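Intimin (Escherichia coli, PDB 1F00) is a bacterial outer-membrane adhesin of enteropathogenic E. coli whose C-terminal fragment, built of immunoglobulin-like and C-type lectin-like domains, binds the intimin receptor in cell adhesion. Local coordinates at residues 194-199 with 240-245. Sequence-based numbering, arbitrary orientation.
Sequences VTYNDA and ISWVQQ
W242 and Y196 carry this contact, in which the start of helix 196-205 meets W242 and the loop residues that follow it. The indole turns one face to the first turn of the helix: CA of Y196 stands over it, 3.9 Å from the centroid of its five-membered ring, a CH-pi contact. The phenol ring is set almost perpendicular to the indole, its edge toward the indole face in an offset edge-to-face pair with planes at 86°; Y196 CD2 and W242 CE3 approach to 4.0 Å. CB of A199, three residues further along the helix, rests 3.5 Å from W242 CD1. At the indole edge, W242 NE1 donates to V194 O (2.8 Å), an acceptor that lies in the ring plane, whereas the donor stands above the carbonyl plane. Y196 CG lies anti to the backbone N (chi1 173°), and the ring carries OH on to the loop after W242. There Q245 N donates a nearly straight bond to Y196 OH (3.0 Å, 164°), while Q245 CG makes a CH-pi contact over one face of the ring, offset toward the CZ and CE2 rim, 3.8 Å from the centroid. A water bridges Y196 OH and Q244 OE1, donating to the latter. In the next shell, T195 caps the helix, its OG1 accepting from D198 N at 3.1 Å; Q245 NE2 is tied to V254 O, which anchors the side chain lying over the phenol. A255 touches the side chains of both Y196 and W242, and L210 packs on Y196 and A199. The arrangement thus joins helix and sheet in the C-type lectin-like domain through two aromatic residues, each with its polar atom bonded to a main-chain partner, so that both rings can be buried without leaving the indole N-H or phenol oxygen unsatisfied.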
ATOM      1  N   VAL A 194     -23.806 -22.565 -18.354  1.00 16.35           N
ATOM      2  CA  VAL A 194     -24.309 -23.853 -17.906  1.00 16.77           C
ATOM      3  C   VAL A 194     -25.777 -23.760 -17.507  1.00 17.90           C
ATOM      4  O   VAL A 194     -26.325 -22.664 -17.383  1.00 17.73           O
ATOM      5  CB  VAL A 194     -23.493 -24.354 -16.691  1.00 17.38           C
ATOM      6  CG1 VAL A 194     -22.047 -24.568 -17.096  1.00 16.78           C
ATOM      7  CG2 VAL A 194     -23.573 -23.339 -15.542  1.00 13.81           C
ATOM      8  N   THR A 195     -26.420 -24.907 -17.314  1.00 15.33           N
ATOM      9  CA  THR A 195     -27.819 -24.892 -16.902  1.00 16.53           C
ATOM     10  C   THR A 195     -27.849 -24.440 -15.447  1.00 16.07           C
ATOM     11  O   THR A 195     -26.819 -24.407 -14.779  1.00 12.07           O
ATOM     12  CB  THR A 195     -28.468 -26.291 -16.981  1.00 16.29           C
ATOM     13  OG1 THR A 195     -27.877 -27.146 -15.995  1.00 14.61           O
ATOM     14  CG2 THR A 195     -28.266 -26.893 -18.362  1.00 20.33           C
ATOM     15  N   TYR A 196     -29.035 -24.097 -14.960  1.00 15.63           N
ATOM     16  CA  TYR A 196     -29.184 -23.667 -13.579  1.00 17.70           C
ATOM     17  C   TYR A 196     -28.729 -24.777 -12.625  1.00 17.15           C
ATOM     18  O   TYR A 196     -27.978 -24.524 -11.687  1.00 16.97           O
ATOM     19  CB  TYR A 196     -30.649 -23.284 -13.305  1.00 16.81           C
ATOM     20  CG  TYR A 196     -30.951 -22.986 -11.851  1.00 16.37           C
ATOM     21  CD1 TYR A 196     -31.252 -24.013 -10.959  1.00 15.52           C
ATOM     22  CD2 TYR A 196     -30.894 -21.684 -11.358  1.00 12.40           C
ATOM     23  CE1 TYR A 196     -31.487 -23.754  -9.610  1.00 17.71           C
ATOM     24  CE2 TYR A 196     -31.122 -21.411 -10.009  1.00 15.28           C
ATOM     25  CZ  TYR A 196     -31.420 -22.453  -9.141  1.00 15.85           C
ATOM     26  OH  TYR A 196     -31.655 -22.200  -7.811  1.00 17.34           O
ATOM     27  N   ASN A 197     -29.169 -26.007 -12.865  1.00 18.43           N
ATOM     28  CA  ASN A 197     -28.778 -27.109 -11.989  1.00 21.36           C
ATOM     29  C   ASN A 197     -27.273 -27.342 -11.973  1.00 20.78           C
ATOM     30  O   ASN A 197     -26.701 -27.642 -10.921  1.00 19.57           O
ATOM     31  CB  ASN A 197     -29.504 -28.402 -12.371  1.00 23.99           C
ATOM     32  CG  ASN A 197     -30.949 -28.413 -11.903  1.00 27.72           C
ATOM     33  OD1 ASN A 197     -31.257 -27.958 -10.799  1.00 29.86           O
ATOM     34  ND2 ASN A 197     -31.839 -28.946 -12.733  1.00 31.17           N
ATOM     35  N   ASP A 198     -26.624 -27.202 -13.125  1.00 18.61           N
ATOM     36  CA  ASP A 198     -25.180 -27.387 -13.169  1.00 19.28           C
ATOM     37  C   ASP A 198     -24.489 -26.270 -12.402  1.00 18.05           C
ATOM     38  O   ASP A 198     -23.418 -26.473 -11.835  1.00 18.51           O
ATOM     39  CB  ASP A 198     -24.665 -27.422 -14.608  1.00 20.15           C
ATOM     40  CG  ASP A 198     -24.897 -28.761 -15.273  1.00 25.88           C
ATOM     41  OD1 ASP A 198     -25.131 -29.750 -14.547  1.00 27.63           O
ATOM     42  OD2 ASP A 198     -24.835 -28.835 -16.518  1.00 27.04           O
ATOM     43  N   ALA A 199     -25.105 -25.091 -12.382  1.00 16.55           N
ATOM     44  CA  ALA A 199     -24.531 -23.953 -11.671  1.00 15.88           C
ATOM     45  C   ALA A 199     -24.612 -24.215 -10.172  1.00 15.26           C
ATOM     46  O   ALA A 199     -23.680 -23.924  -9.427  1.00 16.36           O
ATOM     47  CB  ALA A 199     -25.284 -22.684 -12.022  1.00 14.77           C
ATOM     48  N   ILE A 240     -23.516 -12.660 -17.480  1.00 12.40           N
ATOM     49  CA  ILE A 240     -24.878 -12.935 -17.039  1.00 13.99           C
ATOM     50  C   ILE A 240     -24.781 -14.171 -16.141  1.00 14.09           C
ATOM     51  O   ILE A 240     -24.268 -15.212 -16.556  1.00 13.72           O
ATOM     52  CB  ILE A 240     -25.800 -13.194 -18.266  1.00 14.83           C
ATOM     53  CG1 ILE A 240     -27.205 -13.582 -17.799  1.00 16.48           C
ATOM     54  CG2 ILE A 240     -25.197 -14.268 -19.169  1.00 13.18           C
ATOM     55  CD1 ILE A 240     -28.201 -13.731 -18.944  1.00 16.07           C
ATOM     56  N   SER A 241     -25.269 -14.049 -14.908  1.00 15.66           N
ATOM     57  CA  SER A 241     -25.176 -15.133 -13.935  1.00 13.66           C
ATOM     58  C   SER A 241     -26.497 -15.520 -13.277  1.00 14.37           C
ATOM     59  O   SER A 241     -27.323 -14.666 -12.970  1.00 14.58           O
ATOM     60  CB  SER A 241     -24.185 -14.737 -12.834  1.00 14.74           C
ATOM     61  OG  SER A 241     -23.045 -14.098 -13.380  1.00 17.71           O
ATOM     62  N   TRP A 242     -26.668 -16.816 -13.040  1.00 13.49           N
ATOM     63  CA  TRP A 242     -27.874 -17.342 -12.404  1.00 13.84           C
ATOM     64  C   TRP A 242     -27.984 -16.862 -10.956  1.00 13.32           C
ATOM     65  O   TRP A 242     -26.965 -16.652 -10.295  1.00 11.88           O
ATOM     66  CB  TRP A 242     -27.831 -18.871 -12.345  1.00 14.46           C
ATOM     67  CG  TRP A 242     -27.794 -19.604 -13.649  1.00 16.36           C
ATOM     68  CD1 TRP A 242     -26.735 -20.284 -14.176  1.00 16.14           C
ATOM     69  CD2 TRP A 242     -28.891 -19.809 -14.545  1.00 16.55           C
ATOM     70  NE1 TRP A 242     -27.107 -20.908 -15.344  1.00 15.39           N
ATOM     71  CE2 TRP A 242     -28.426 -20.635 -15.592  1.00 14.75           C
ATOM     72  CE3 TRP A 242     -30.225 -19.378 -14.561  1.00 17.27           C
ATOM     73  CZ2 TRP A 242     -29.249 -21.043 -16.649  1.00 16.81           C
ATOM     74  CZ3 TRP A 242     -31.047 -19.784 -15.617  1.00 19.33           C
ATOM     75  CH2 TRP A 242     -30.551 -20.610 -16.643  1.00 18.21           C
ATOM     76  N   VAL A 243     -29.211 -16.682 -10.474  1.00 14.12           N
ATOM     77  CA  VAL A 243     -29.432 -16.327  -9.071  1.00 15.95           C
ATOM     78  C   VAL A 243     -30.404 -17.387  -8.562  1.00 14.78           C
ATOM     79  O   VAL A 243     -31.200 -17.919  -9.339  1.00 15.02           O
ATOM     80  CB  VAL A 243     -30.051 -14.902  -8.856  1.00 15.04           C
ATOM     81  CG1 VAL A 243     -29.208 -13.851  -9.560  1.00 16.66           C
ATOM     82  CG2 VAL A 243     -31.497 -14.863  -9.319  1.00 16.39           C
ATOM     83  N   GLN A 244     -30.331 -17.704  -7.270  1.00 16.69           N
ATOM     84  CA  GLN A 244     -31.200 -18.718  -6.661  1.00 14.76           C
ATOM     85  C   GLN A 244     -32.664 -18.569  -7.090  1.00 14.84           C
ATOM     86  O   GLN A 244     -33.206 -17.463  -7.117  1.00 14.87           O
ATOM     87  CB  GLN A 244     -31.114 -18.634  -5.129  1.00 13.71           C
ATOM     88  CG  GLN A 244     -31.790 -19.799  -4.404  1.00 16.25           C
ATOM     89  CD  GLN A 244     -30.976 -21.076  -4.471  1.00 17.99           C
ATOM     90  OE1 GLN A 244     -31.528 -22.180  -4.491  1.00 20.46           O
ATOM     91  NE2 GLN A 244     -29.653 -20.935  -4.492  1.00 17.05           N
ATOM     92  N   GLN A 245     -33.303 -19.686  -7.417  1.00 15.53           N
ATOM     93  CA  GLN A 245     -34.708 -19.658  -7.831  1.00 16.37           C
ATOM     94  C   GLN A 245     -35.609 -19.309  -6.653  1.00 16.58           C
ATOM     95  O   GLN A 245     -35.336 -19.711  -5.520  1.00 14.29           O
ATOM     96  CB  GLN A 245     -35.164 -21.033  -8.344  1.00 15.75           C
ATOM     97  CG  GLN A 245     -34.695 -21.444  -9.736  1.00 16.87           C
ATOM     98  CD  GLN A 245     -35.166 -22.850 -10.085  1.00 18.90           C
ATOM     99  OE1 GLN A 245     -34.997 -23.777  -9.296  1.00 18.24           O
ATOM    100  NE2 GLN A 245     -35.760 -23.013 -11.265  1.00 15.00           N
TER
HETATM  101  O   HOH W   1     -32.144 -24.563  -6.401  1.00 23.01           O